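Local structure of protein Rv1364c/MT1410 (3KE6) at residues P34-A40 with L251-R257; Y136-G140 with V156-G162; L104-D108 with L164-F170. The protein joins an RsbU-like PP2C phosphatase domain and an RsbW-like anti-sigma-factor kinase domain in one chain and probably regulates sigma-factor signalling in Mycobacterium tuberculosis. All coordinates share one frame; numbering follows the deposited sequence.

Contact 1 (P34-A40 with L251-R257); sequences PGADIAA and LLAMQRR
R257 folds back over G35 to meet D37 at one end of an antiparallel strand pair, 36-40 with 251-256. Its NH1 gives D37 OD1 a hydrogen bond of 2.9 Å that is also a salt bridge. The oxygen uses its syn lone pair and lies in the guanidinium plane, at its edge, although the two flat groups stand 86° apart. Arginine has the length for this: CG is placed between backbone N and carbonyl carbon (chi1 51°), which lays it against the G35-A36 peptide, and the bend at chi3 then turns the guanidinium to D37. R257 N also donates to G35 O at 3.1 Å, from above the carbonyl plane.

Farther along, D37 with Q255 and A39 with A253 are hydrogen-bonded pairs, each closed by two N-H...O bonds; A39 N to A253 O measures 2.8 Å. The non-hydrogen-bonded pairs put mostly apolar groups on the other face, where I38 CG2 is 4.0 Å from L252 CD1 and A36 CB meets M254 SD at 3.7 Å. R256 is the exception at the end, its NH1 bonded to F129 O. This face packs on strand 64-71 through L65, L67 and V69, as two layers of a PP2C-type beta sandwich do. On the reverse, A39 and A253 are small enough to let helix 227-241 come close.

R226, just ahead of that helix, bonds I38 O, and R257 NH2 reaches E287 O in helix 273-288. Paired with R257, and more weakly with R226 at longer range, the buried carboxylate of D37 is probably kept ionised.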
ATOM      1  N   PRO A  34      -9.274  -0.268   2.970  1.00 48.89           N
ATOM      2  CA  PRO A  34     -10.202   0.440   3.807  1.00 49.55           C
ATOM      3  C   PRO A  34      -9.632   0.766   5.182  1.00 50.43           C
ATOM      4  O   PRO A  34      -9.843   1.876   5.684  1.00 50.69           O
ATOM      5  CB  PRO A  34     -11.385  -0.526   3.909  1.00 48.95           C
ATOM      6  CG  PRO A  34     -11.240  -1.422   2.766  1.00 48.46           C
ATOM      7  CD  PRO A  34      -9.794  -1.591   2.581  1.00 49.17           C
ATOM      8  N   GLY A  35      -8.883  -0.165   5.769  1.00 50.71           N
ATOM      9  CA  GLY A  35      -8.481  -0.012   7.172  1.00 50.99           C
ATOM     10  C   GLY A  35      -7.057   0.416   7.466  1.00 51.34           C
ATOM     11  O   GLY A  35      -6.641   0.386   8.630  1.00 50.99           O
ATOM     12  N   ALA A  36      -6.305   0.798   6.429  1.00 51.58           N
ATOM     13  CA  ALA A  36      -4.935   1.334   6.613  1.00 51.46           C
ATOM     14  C   ALA A  36      -4.560   2.243   5.456  1.00 51.85           C
ATOM     15  O   ALA A  36      -4.938   1.984   4.302  1.00 53.19           O
ATOM     16  CB  ALA A  36      -3.923   0.212   6.729  1.00 51.06           C
ATOM     17  N   ASP A  37      -3.859   3.321   5.777  1.00 51.44           N
ATOM     18  CA  ASP A  37      -3.225   4.187   4.799  1.00 51.15           C
ATOM     19  C   ASP A  37      -1.755   3.789   4.756  1.00 50.97           C
ATOM     20  O   ASP A  37      -1.140   3.582   5.785  1.00 50.81           O
ATOM     21  CB  ASP A  37      -3.334   5.649   5.229  1.00 51.47           C
ATOM     22  CG  ASP A  37      -4.754   6.200   5.137  1.00 55.00           C
ATOM     23  OD1 ASP A  37      -5.561   5.640   4.355  1.00 62.78           O
ATOM     24  OD2 ASP A  37      -5.058   7.217   5.832  1.00 57.23           O
ATOM     25  N   ILE A  38      -1.187   3.712   3.567  1.00 50.90           N
ATOM     26  CA  ILE A  38       0.174   3.289   3.401  1.00 50.26           C
ATOM     27  C   ILE A  38       0.918   4.293   2.504  1.00 49.90           C
ATOM     28  O   ILE A  38       0.404   4.724   1.476  1.00 48.88           O
ATOM     29  CB  ILE A  38       0.217   1.901   2.736  1.00 51.04           C
ATOM     30  CG1 ILE A  38      -0.878   0.991   3.304  1.00 50.50           C
ATOM     31  CG2 ILE A  38       1.593   1.256   2.922  1.00 51.03           C
ATOM     32  CD1 ILE A  38      -1.077  -0.261   2.510  1.00 49.80           C
ATOM     33  N   ALA A  39       2.149   4.618   2.898  1.00 49.55           N
ATOM     34  CA  ALA A  39       3.045   5.462   2.124  1.00 49.24           C
ATOM     35  C   ALA A  39       4.429   4.833   2.085  1.00 48.81           C
ATOM     36  O   ALA A  39       4.850   4.159   3.037  1.00 47.93           O
ATOM     37  CB  ALA A  39       3.130   6.855   2.754  1.00 48.92           C
ATOM     38  N   ALA A  40       5.148   5.104   1.001  1.00 48.94           N
ATOM     39  CA  ALA A  40       6.483   4.565   0.801  1.00 49.43           C
ATOM     40  C   ALA A  40       7.388   5.581   0.118  1.00 49.83           C
ATOM     41  O   ALA A  40       7.020   6.185  -0.885  1.00 49.77           O
ATOM     42  CB  ALA A  40       6.425   3.296  -0.021  1.00 48.95           C
ATOM     43  N   LEU A 251      11.750   3.774   3.536  1.00 46.75           N
ATOM     44  CA  LEU A 251      10.817   3.997   4.630  1.00 46.77           C
ATOM     45  C   LEU A 251       9.409   3.633   4.143  1.00 46.47           C
ATOM     46  O   LEU A 251       8.967   4.068   3.082  1.00 45.47           O
ATOM     47  CB  LEU A 251      10.905   5.440   5.110  1.00 46.43           C
ATOM     48  CG  LEU A 251       9.879   5.902   6.137  1.00 46.56           C
ATOM     49  CD1 LEU A 251       9.930   5.067   7.401  1.00 43.18           C
ATOM     50  CD2 LEU A 251      10.131   7.357   6.436  1.00 46.56           C
ATOM     51  N   LEU A 252       8.742   2.777   4.901  1.00 46.79           N
ATOM     52  CA  LEU A 252       7.441   2.262   4.512  1.00 47.03           C
ATOM     53  C   LEU A 252       6.551   2.416   5.708  1.00 47.25           C
ATOM     54  O   LEU A 252       6.788   1.781   6.731  1.00 47.54           O
ATOM     55  CB  LEU A 252       7.541   0.795   4.111  1.00 46.62           C
ATOM     56  CG  LEU A 252       6.203   0.106   3.883  1.00 47.07           C
ATOM     57  CD1 LEU A 252       5.520   0.646   2.594  1.00 44.28           C
ATOM     58  CD2 LEU A 252       6.433  -1.381   3.823  1.00 46.62           C
ATOM     59  N   ALA A 253       5.548   3.283   5.593  1.00 47.80           N
ATOM     60  CA  ALA A 253       4.746   3.683   6.744  1.00 47.71           C
ATOM     61  C   ALA A 253       3.311   3.320   6.489  1.00 48.37           C
ATOM     62  O   ALA A 253       2.830   3.409   5.356  1.00 48.11           O
ATOM     63  CB  ALA A 253       4.864   5.159   6.973  1.00 47.87           C
ATOM     64  N   MET A 254       2.635   2.891   7.546  1.00 49.18           N
ATOM     65  CA  MET A 254       1.215   2.666   7.487  1.00 49.97           C
ATOM     66  C   MET A 254       0.523   3.090   8.763  1.00 49.58           C
ATOM     67  O   MET A 254       1.014   2.832   9.847  1.00 49.36           O
ATOM     68  CB  MET A 254       0.931   1.210   7.128  1.00 50.77           C
ATOM     69  CG  MET A 254       0.808   0.265   8.257  1.00 56.61           C
ATOM     70  SD  MET A 254      -0.893   0.191   8.848  1.00 69.81           S
ATOM     71  CE  MET A 254      -0.695  -1.257   9.888  1.00 55.75           C
ATOM     72  N   GLN A 255      -0.607   3.774   8.625  1.00 49.59           N
ATOM     73  CA  GLN A 255      -1.409   4.156   9.769  1.00 49.46           C
ATOM     74  C   GLN A 255      -2.712   3.414   9.665  1.00 49.93           C
ATOM     75  O   GLN A 255      -3.309   3.334   8.592  1.00 49.05           O
ATOM     76  CB  GLN A 255      -1.666   5.656   9.784  1.00 49.24           C
ATOM     77  CG  GLN A 255      -2.726   6.078  10.780  1.00 49.20           C
ATOM     78  CD  GLN A 255      -2.941   7.583  10.840  1.00 49.53           C
ATOM     79  OE1 GLN A 255      -2.786   8.196  11.890  1.00 47.71           O
ATOM     80  NE2 GLN A 255      -3.323   8.177   9.718  1.00 46.78           N
ATOM     81  N   ARG A 256      -3.162   2.879  10.789  1.00 50.50           N
ATOM     82  CA  ARG A 256      -4.467   2.254  10.844  1.00 51.18           C
ATOM     83  C   ARG A 256      -5.525   3.350  10.843  1.00 51.21           C
ATOM     84  O   ARG A 256      -5.342   4.393  11.477  1.00 51.46           O
ATOM     85  CB  ARG A 256      -4.588   1.371  12.088  1.00 50.97           C
ATOM     86  CG  ARG A 256      -5.688   0.339  11.988  1.00 50.47           C
ATOM     87  CD  ARG A 256      -5.769  -0.573  13.201  1.00 51.89           C
ATOM     88  NE  ARG A 256      -6.898  -1.495  13.061  1.00 55.62           N
ATOM     89  CZ  ARG A 256      -7.823  -1.772  13.986  1.00 56.62           C
ATOM     90  NH1 ARG A 256      -8.783  -2.640  13.680  1.00 53.57           N
ATOM     91  NH2 ARG A 256      -7.793  -1.234  15.211  1.00 57.86           N
ATOM     92  N   ARG A 257      -6.621   3.104  10.132  1.00 51.53           N
ATOM     93  CA  ARG A 257      -7.755   4.036  10.065  1.00 52.20           C
ATOM     94  C   ARG A 257      -9.067   3.289  10.165  1.00 51.90           C
ATOM     95  O   ARG A 257      -9.131   2.085   9.879  1.00 51.57           O
ATOM     96  CB  ARG A 257      -7.742   4.768   8.731  1.00 51.78           C
ATOM     97  CG  ARG A 257      -7.634   3.796   7.556  1.00 55.13           C
ATOM     98  CD  ARG A 257      -7.742   4.488   6.255  1.00 55.10           C
ATOM     99  NE  ARG A 257      -9.047   5.107   6.073  1.00 58.91           N
ATOM    100  CZ  ARG A 257      -9.287   6.108   5.233  1.00 59.26           C
ATOM    101  NH1 ARG A 257      -8.311   6.614   4.484  1.00 59.29           N
ATOM    102  NH2 ARG A 257     -10.510   6.605   5.147  1.00 58.86           N
TER

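Contact 2 (Y136-G140 with V156-G162); sequences YCTAG and VEPTGAG
Y136 and T138 of strand 133-139, and G140 just after it, each share a hydrogen bond with the irregular segment 156-162. Y136 OH gives its proton to E157 O at 2.6 Å; the acceptor sits at the ring edge, near the ring plane, and receives the bond on a lone pair. T159 N donates to T138 OG1 at 2.8 Å and 167°, so here a side chain replaces the backbone carbonyl that a neighbouring strand would offer. T138 can do this because its hydroxyl is held between backbone N and carbonyl carbon (chi1 56°). The third bond, G140 N to A161 O at 3.2 Å, comes from above the carbonyl plane.

Apolar contacts fill in between. The Y136 ring and the V156 side chain run alongside each other, pointing opposite ways, with Y136 CE2 4.0 Å from V156 CG2. C137 SG touches A161 CB at 3.5 Å and T159 CG2 at 3.8 Å, a small thiol suiting a place where two short side chains approach. Beyond it C137 and A139 rest on F170.

Backbone shape contributes too. A139 centres an inverse gamma turn as the strand ends, and G140 follows with positive phi, favourable to glycine; G160, with phi 104°, lets the facing loop turn as well. T159 OG1 bonds P171 O, tying its own loop together.

Because only one backbone-to-backbone bond, from G140 N to A161 O, joins these two segments, a phenol and a threonine hydroxyl supply the other two, holding the loop against the C-terminal end of strand 133-139.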
ATOM      1  N   TYR A 136       4.625  -9.308  13.761  1.00 55.10           N
ATOM      2  CA  TYR A 136       5.818  -8.889  13.048  1.00 54.64           C
ATOM      3  C   TYR A 136       7.065  -9.674  13.444  1.00 54.28           C
ATOM      4  O   TYR A 136       7.148 -10.226  14.543  1.00 54.39           O
ATOM      5  CB  TYR A 136       6.046  -7.399  13.280  1.00 54.33           C
ATOM      6  CG  TYR A 136       6.517  -7.070  14.671  1.00 54.67           C
ATOM      7  CD1 TYR A 136       5.619  -6.943  15.722  1.00 53.71           C
ATOM      8  CD2 TYR A 136       7.865  -6.883  14.936  1.00 54.45           C
ATOM      9  CE1 TYR A 136       6.053  -6.629  16.983  1.00 53.29           C
ATOM     10  CE2 TYR A 136       8.305  -6.569  16.192  1.00 54.11           C
ATOM     11  CZ  TYR A 136       7.407  -6.444  17.222  1.00 54.60           C
ATOM     12  OH  TYR A 136       7.879  -6.140  18.501  1.00 53.56           O
ATOM     13  N   CYS A 137       8.016  -9.712  12.514  1.00 54.17           N
ATOM     14  CA  CYS A 137       9.300 -10.365  12.679  1.00 53.82           C
ATOM     15  C   CYS A 137      10.405  -9.419  12.205  1.00 53.61           C
ATOM     16  O   CYS A 137      10.281  -8.786  11.149  1.00 53.90           O
ATOM     17  CB  CYS A 137       9.358 -11.673  11.885  1.00 53.57           C
ATOM     18  SG  CYS A 137      10.873 -12.648  12.198  1.00 55.70           S
ATOM     19  N   THR A 138      11.455  -9.316  13.017  1.00 53.12           N
ATOM     20  CA  THR A 138      12.622  -8.494  12.764  1.00 52.84           C
ATOM     21  C   THR A 138      13.798  -9.437  12.517  1.00 52.66           C
ATOM     22  O   THR A 138      14.536  -9.766  13.436  1.00 51.82           O
ATOM     23  CB  THR A 138      12.954  -7.607  13.992  1.00 52.91           C
ATOM     24  OG1 THR A 138      13.133  -8.432  15.152  1.00 51.84           O
ATOM     25  CG2 THR A 138      11.841  -6.618  14.271  1.00 52.30           C
ATOM     26  N   ALA A 139      13.942  -9.891  11.276  1.00 52.78           N
ATOM     27  CA  ALA A 139      15.007 -10.822  10.913  1.00 52.76           C
ATOM     28  C   ALA A 139      16.337 -10.079  10.772  1.00 52.95           C
ATOM     29  O   ALA A 139      16.680  -9.607   9.686  1.00 52.92           O
ATOM     30  CB  ALA A 139      14.656 -11.551   9.622  1.00 52.53           C
ATOM     31  N   GLY A 140      17.069  -9.975  11.885  1.00 53.15           N
ATOM     32  CA  GLY A 140      18.329  -9.225  11.947  1.00 53.14           C
ATOM     33  C   GLY A 140      18.165  -7.810  11.433  1.00 53.16           C
ATOM     34  O   GLY A 140      19.075  -7.236  10.838  1.00 53.00           O
ATOM     35  N   VAL A 156       9.182  -0.529  18.669  1.00 52.41           N
ATOM     36  CA  VAL A 156       8.684  -1.833  19.082  1.00 52.34           C
ATOM     37  C   VAL A 156       9.896  -2.671  19.426  1.00 52.38           C
ATOM     38  O   VAL A 156      10.996  -2.363  18.980  1.00 52.68           O
ATOM     39  CB  VAL A 156       7.859  -2.524  17.969  1.00 52.24           C
ATOM     40  CG1 VAL A 156       6.570  -1.759  17.699  1.00 50.43           C
ATOM     41  CG2 VAL A 156       8.665  -2.657  16.707  1.00 53.17           C
ATOM     42  N   GLU A 157       9.699  -3.716  20.222  1.00 52.50           N
ATOM     43  CA  GLU A 157      10.804  -4.583  20.657  1.00 52.41           C
ATOM     44  C   GLU A 157      11.282  -5.510  19.527  1.00 52.25           C
ATOM     45  O   GLU A 157      10.459  -6.039  18.783  1.00 51.77           O
ATOM     46  CB  GLU A 157      10.360  -5.449  21.840  1.00 52.50           C
ATOM     47  CG  GLU A 157       9.831  -4.679  23.058  1.00 53.48           C
ATOM     48  CD  GLU A 157      10.928  -4.186  23.983  1.00 52.67           C
ATOM     49  OE1 GLU A 157      11.864  -3.514  23.501  1.00 52.58           O
ATOM     50  OE2 GLU A 157      10.841  -4.466  25.198  1.00 52.43           O
ATOM     51  N   PRO A 158      12.610  -5.727  19.412  1.00 52.52           N
ATOM     52  CA  PRO A 158      13.109  -6.736  18.467  1.00 52.66           C
ATOM     53  C   PRO A 158      12.589  -8.137  18.807  1.00 52.77           C
ATOM     54  O   PRO A 158      12.481  -8.491  19.979  1.00 52.05           O
ATOM     55  CB  PRO A 158      14.632  -6.682  18.632  1.00 52.51           C
ATOM     56  CG  PRO A 158      14.919  -5.417  19.354  1.00 53.14           C
ATOM     57  CD  PRO A 158      13.706  -5.079  20.156  1.00 52.83           C
ATOM     58  N   THR A 159      12.257  -8.915  17.775  1.00 53.33           N
ATOM     59  CA  THR A 159      11.553 -10.186  17.963  1.00 53.28           C
ATOM     60  C   THR A 159      12.511 -11.290  18.364  1.00 53.21           C
ATOM     61  O   THR A 159      12.092 -12.301  18.920  1.00 53.38           O
ATOM     62  CB  THR A 159      10.705 -10.585  16.696  1.00 53.45           C
ATOM     63  OG1 THR A 159       9.783 -11.621  17.042  1.00 55.01           O
ATOM     64  CG2 THR A 159      11.570 -11.064  15.556  1.00 52.80           C
ATOM     65  N   GLY A 160      13.799 -11.087  18.100  1.00 53.23           N
ATOM     66  CA  GLY A 160      14.817 -12.075  18.435  1.00 53.32           C
ATOM     67  C   GLY A 160      15.293 -12.839  17.219  1.00 53.41           C
ATOM     68  O   GLY A 160      16.266 -13.583  17.293  1.00 53.89           O
ATOM     69  N   ALA A 161      14.606 -12.661  16.102  1.00 53.21           N
ATOM     70  CA  ALA A 161      15.041 -13.206  14.831  1.00 53.50           C
ATOM     71  C   ALA A 161      16.333 -12.534  14.371  1.00 53.47           C
ATOM     72  O   ALA A 161      16.609 -11.381  14.718  1.00 53.02           O
ATOM     73  CB  ALA A 161      13.937 -13.011  13.763  1.00 53.79           C
ATOM     74  N   GLY A 162      17.100 -13.275  13.575  1.00 53.76           N
ATOM     75  CA  GLY A 162      18.358 -12.817  12.977  1.00 53.99           C
ATOM     76  C   GLY A 162      18.223 -12.875  11.460  1.00 54.12           C
ATOM     77  O   GLY A 162      17.177 -13.258  10.944  1.00 53.64           O
TER

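Contact 3 (L104-D108 with L164-F170); sequences LEAVD and LGSGTGF
D108 swings CG trans to its backbone N (chi1 -173°), and F170 sets its ring trans to its own carbonyl carbon (chi1 -66°); together these turns bring carboxylate and phenyl ring between helix 100-110 and the loop 164-170. The helix is one of those packed on the outer face of the PP2C-type beta sandwich, and the loop packs F170 against both the helix and strand 133-139, at C137 and A139.

F170 gives the largest share of the buried surface. L104 CB lies over one face of its ring in a CH-pi contact, 3.9 Å from the centroid and 19° off the normal, and L104 CD1 meets F170 CD1 beside it. D108 instead comes to the edge, its CB 3.5 Å from F170 CE2, while E105 uses only the aliphatic part of its chain, CG being 3.8 Å from F170 CD2. A flat ring suits this place, offering a broad face to leucine and a thin edge to aspartate. V107 CG1 also touches L164 CD2 at 4.1 Å, and L164 leans on L86 of helix 77-95.

G165 turns the loop with positive phi, which suits glycine, and its carbonyl is bonded by K118 NZ. Its amide, G165 N, donates a hydrogen bond to D108 OD1, 2.7 Å away and nearly in line with the carboxylate C-O bond.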
ATOM      1  N   LEU A 104       8.829 -16.503   5.792  1.00 51.20           N
ATOM      2  CA  LEU A 104      10.214 -16.207   6.096  1.00 51.42           C
ATOM      3  C   LEU A 104      11.094 -17.456   6.083  1.00 51.52           C
ATOM      4  O   LEU A 104      12.232 -17.413   5.616  1.00 51.79           O
ATOM      5  CB  LEU A 104      10.318 -15.523   7.450  1.00 51.49           C
ATOM      6  CG  LEU A 104      10.108 -14.012   7.470  1.00 51.08           C
ATOM      7  CD1 LEU A 104      10.339 -13.508   8.904  1.00 53.08           C
ATOM      8  CD2 LEU A 104      11.032 -13.297   6.471  1.00 44.06           C
ATOM      9  N   GLU A 105      10.559 -18.559   6.593  1.00 51.46           N
ATOM     10  CA  GLU A 105      11.280 -19.833   6.643  1.00 51.46           C
ATOM     11  C   GLU A 105      11.475 -20.468   5.266  1.00 51.30           C
ATOM     12  O   GLU A 105      12.462 -21.185   5.042  1.00 51.20           O
ATOM     13  CB  GLU A 105      10.548 -20.826   7.562  1.00 51.72           C
ATOM     14  CG  GLU A 105      10.623 -20.479   9.051  1.00 51.51           C
ATOM     15  CD  GLU A 105       9.875 -21.460   9.935  1.00 52.24           C
ATOM     16  OE1 GLU A 105       9.003 -22.207   9.423  1.00 53.33           O
ATOM     17  OE2 GLU A 105      10.176 -21.485  11.151  1.00 55.95           O
ATOM     18  N   ALA A 106      10.522 -20.231   4.360  1.00 50.95           N
ATOM     19  CA  ALA A 106      10.638 -20.713   2.982  1.00 50.51           C
ATOM     20  C   ALA A 106      11.796 -19.985   2.314  1.00 50.18           C
ATOM     21  O   ALA A 106      12.581 -20.587   1.568  1.00 49.93           O
ATOM     22  CB  ALA A 106       9.343 -20.482   2.207  1.00 50.19           C
ATOM     23  N   VAL A 107      11.905 -18.695   2.621  1.00 49.50           N
ATOM     24  CA  VAL A 107      12.895 -17.839   2.009  1.00 49.75           C
ATOM     25  C   VAL A 107      14.259 -18.195   2.535  1.00 50.01           C
ATOM     26  O   VAL A 107      15.220 -18.270   1.784  1.00 50.27           O
ATOM     27  CB  VAL A 107      12.611 -16.360   2.314  1.00 49.99           C
ATOM     28  CG1 VAL A 107      13.724 -15.479   1.778  1.00 49.21           C
ATOM     29  CG2 VAL A 107      11.235 -15.937   1.741  1.00 48.87           C
ATOM     30  N   ASP A 108      14.337 -18.428   3.839  1.00 50.05           N
ATOM     31  CA  ASP A 108      15.590 -18.742   4.473  1.00 50.09           C
ATOM     32  C   ASP A 108      16.156 -20.044   3.912  1.00 50.01           C
ATOM     33  O   ASP A 108      17.360 -20.173   3.696  1.00 49.77           O
ATOM     34  CB  ASP A 108      15.393 -18.840   5.990  1.00 50.51           C
ATOM     35  CG  ASP A 108      16.713 -18.995   6.764  1.00 50.01           C
ATOM     36  OD1 ASP A 108      17.666 -18.230   6.513  1.00 49.77           O
ATOM     37  OD2 ASP A 108      16.787 -19.879   7.641  1.00 51.97           O
ATOM     38  N   LEU A 164      18.910 -13.829   7.308  1.00 55.39           N
ATOM     39  CA  LEU A 164      18.967 -15.084   6.555  1.00 55.30           C
ATOM     40  C   LEU A 164      20.268 -15.839   6.787  1.00 55.43           C
ATOM     41  O   LEU A 164      21.344 -15.249   6.780  1.00 55.32           O
ATOM     42  CB  LEU A 164      18.835 -14.826   5.056  1.00 55.58           C
ATOM     43  CG  LEU A 164      17.422 -14.835   4.480  1.00 55.99           C
ATOM     44  CD1 LEU A 164      16.491 -14.017   5.338  1.00 56.76           C
ATOM     45  CD2 LEU A 164      17.476 -14.330   3.051  1.00 54.78           C
ATOM     46  N   GLY A 165      20.152 -17.153   6.957  1.00 55.61           N
ATOM     47  CA  GLY A 165      21.297 -18.011   7.154  1.00 55.49           C
ATOM     48  C   GLY A 165      21.907 -17.800   8.523  1.00 55.67           C
ATOM     49  O   GLY A 165      23.127 -17.760   8.661  1.00 55.60           O
ATOM     50  N   SER A 166      21.061 -17.647   9.537  1.00 55.65           N
ATOM     51  CA  SER A 166      21.536 -17.481  10.902  1.00 55.87           C
ATOM     52  C   SER A 166      21.089 -18.614  11.827  1.00 56.26           C
ATOM     53  O   SER A 166      21.519 -18.665  12.972  1.00 56.28           O
ATOM     54  CB  SER A 166      21.070 -16.143  11.468  1.00 55.54           C
ATOM     55  OG  SER A 166      19.664 -16.121  11.613  1.00 54.57           O
ATOM     56  N   GLY A 167      20.220 -19.506  11.351  1.00 56.72           N
ATOM     57  CA  GLY A 167      19.710 -20.607  12.177  1.00 56.84           C
ATOM     58  C   GLY A 167      18.998 -20.182  13.458  1.00 57.22           C
ATOM     59  O   GLY A 167      18.763 -20.994  14.356  1.00 57.47           O
ATOM     60  N   THR A 168      18.641 -18.906  13.543  1.00 57.35           N
ATOM     61  CA  THR A 168      17.981 -18.371  14.720  1.00 57.29           C
ATOM     62  C   THR A 168      16.498 -18.734  14.716  1.00 57.58           C
ATOM     63  O   THR A 168      15.851 -18.722  15.768  1.00 57.82           O
ATOM     64  CB  THR A 168      18.110 -16.847  14.767  1.00 57.12           C
ATOM     65  OG1 THR A 168      17.687 -16.363  16.045  1.00 55.75           O
ATOM     66  CG2 THR A 168      17.261 -16.229  13.684  1.00 58.13           C
ATOM     67  N   GLY A 169      15.970 -19.066  13.537  1.00 57.61           N
ATOM     68  CA  GLY A 169      14.541 -19.284  13.356  1.00 57.37           C
ATOM     69  C   GLY A 169      13.929 -17.944  13.040  1.00 57.51           C
ATOM     70  O   GLY A 169      14.644 -17.021  12.647  1.00 57.82           O
ATOM     71  N   PHE A 170      12.612 -17.835  13.199  1.00 57.38           N
ATOM     72  CA  PHE A 170      11.893 -16.588  12.912  1.00 56.96           C
ATOM     73  C   PHE A 170      10.733 -16.375  13.875  1.00 56.78           C
ATOM     74  O   PHE A 170       9.571 -16.360  13.462  1.00 56.87           O
ATOM     75  CB  PHE A 170      11.393 -16.580  11.474  1.00 56.70           C
ATOM     76  CG  PHE A 170      12.488 -16.540  10.468  1.00 57.12           C
ATOM     77  CD1 PHE A 170      13.015 -15.327  10.050  1.00 58.00           C
ATOM     78  CD2 PHE A 170      13.007 -17.715   9.941  1.00 57.11           C
ATOM     79  CE1 PHE A 170      14.043 -15.284   9.120  1.00 57.83           C
ATOM     80  CE2 PHE A 170      14.030 -17.681   9.006  1.00 57.03           C
ATOM     81  CZ  PHE A 170      14.551 -16.463   8.597  1.00 57.11           C
TER

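How the contacts relate
Contacts 2 and 3 adjoin, their centres 12 Å apart, because segments 156-162 and 164-170 belong to one loop. C137 SG of contact 2 lies 3.4 Å from L104 CD1 of contact 3, and A139 CB is 3.8 Å from F170 CE1, so strand, loop and helix share one apolar patch. Contact 1 stands apart, its centre 20 Å from that of contact 2 and 27 Å from that of contact 3, in the other sheet. None of the three touches the two manganese ions bound by D71, V72, D188 and D247: the side chains of L164 and L251 are about 12 and 13 Å from a manganese ion, and G140 about 12 Å. D247 lies just ahead of strand 249-256, which thus runs from the metal site into contact 1.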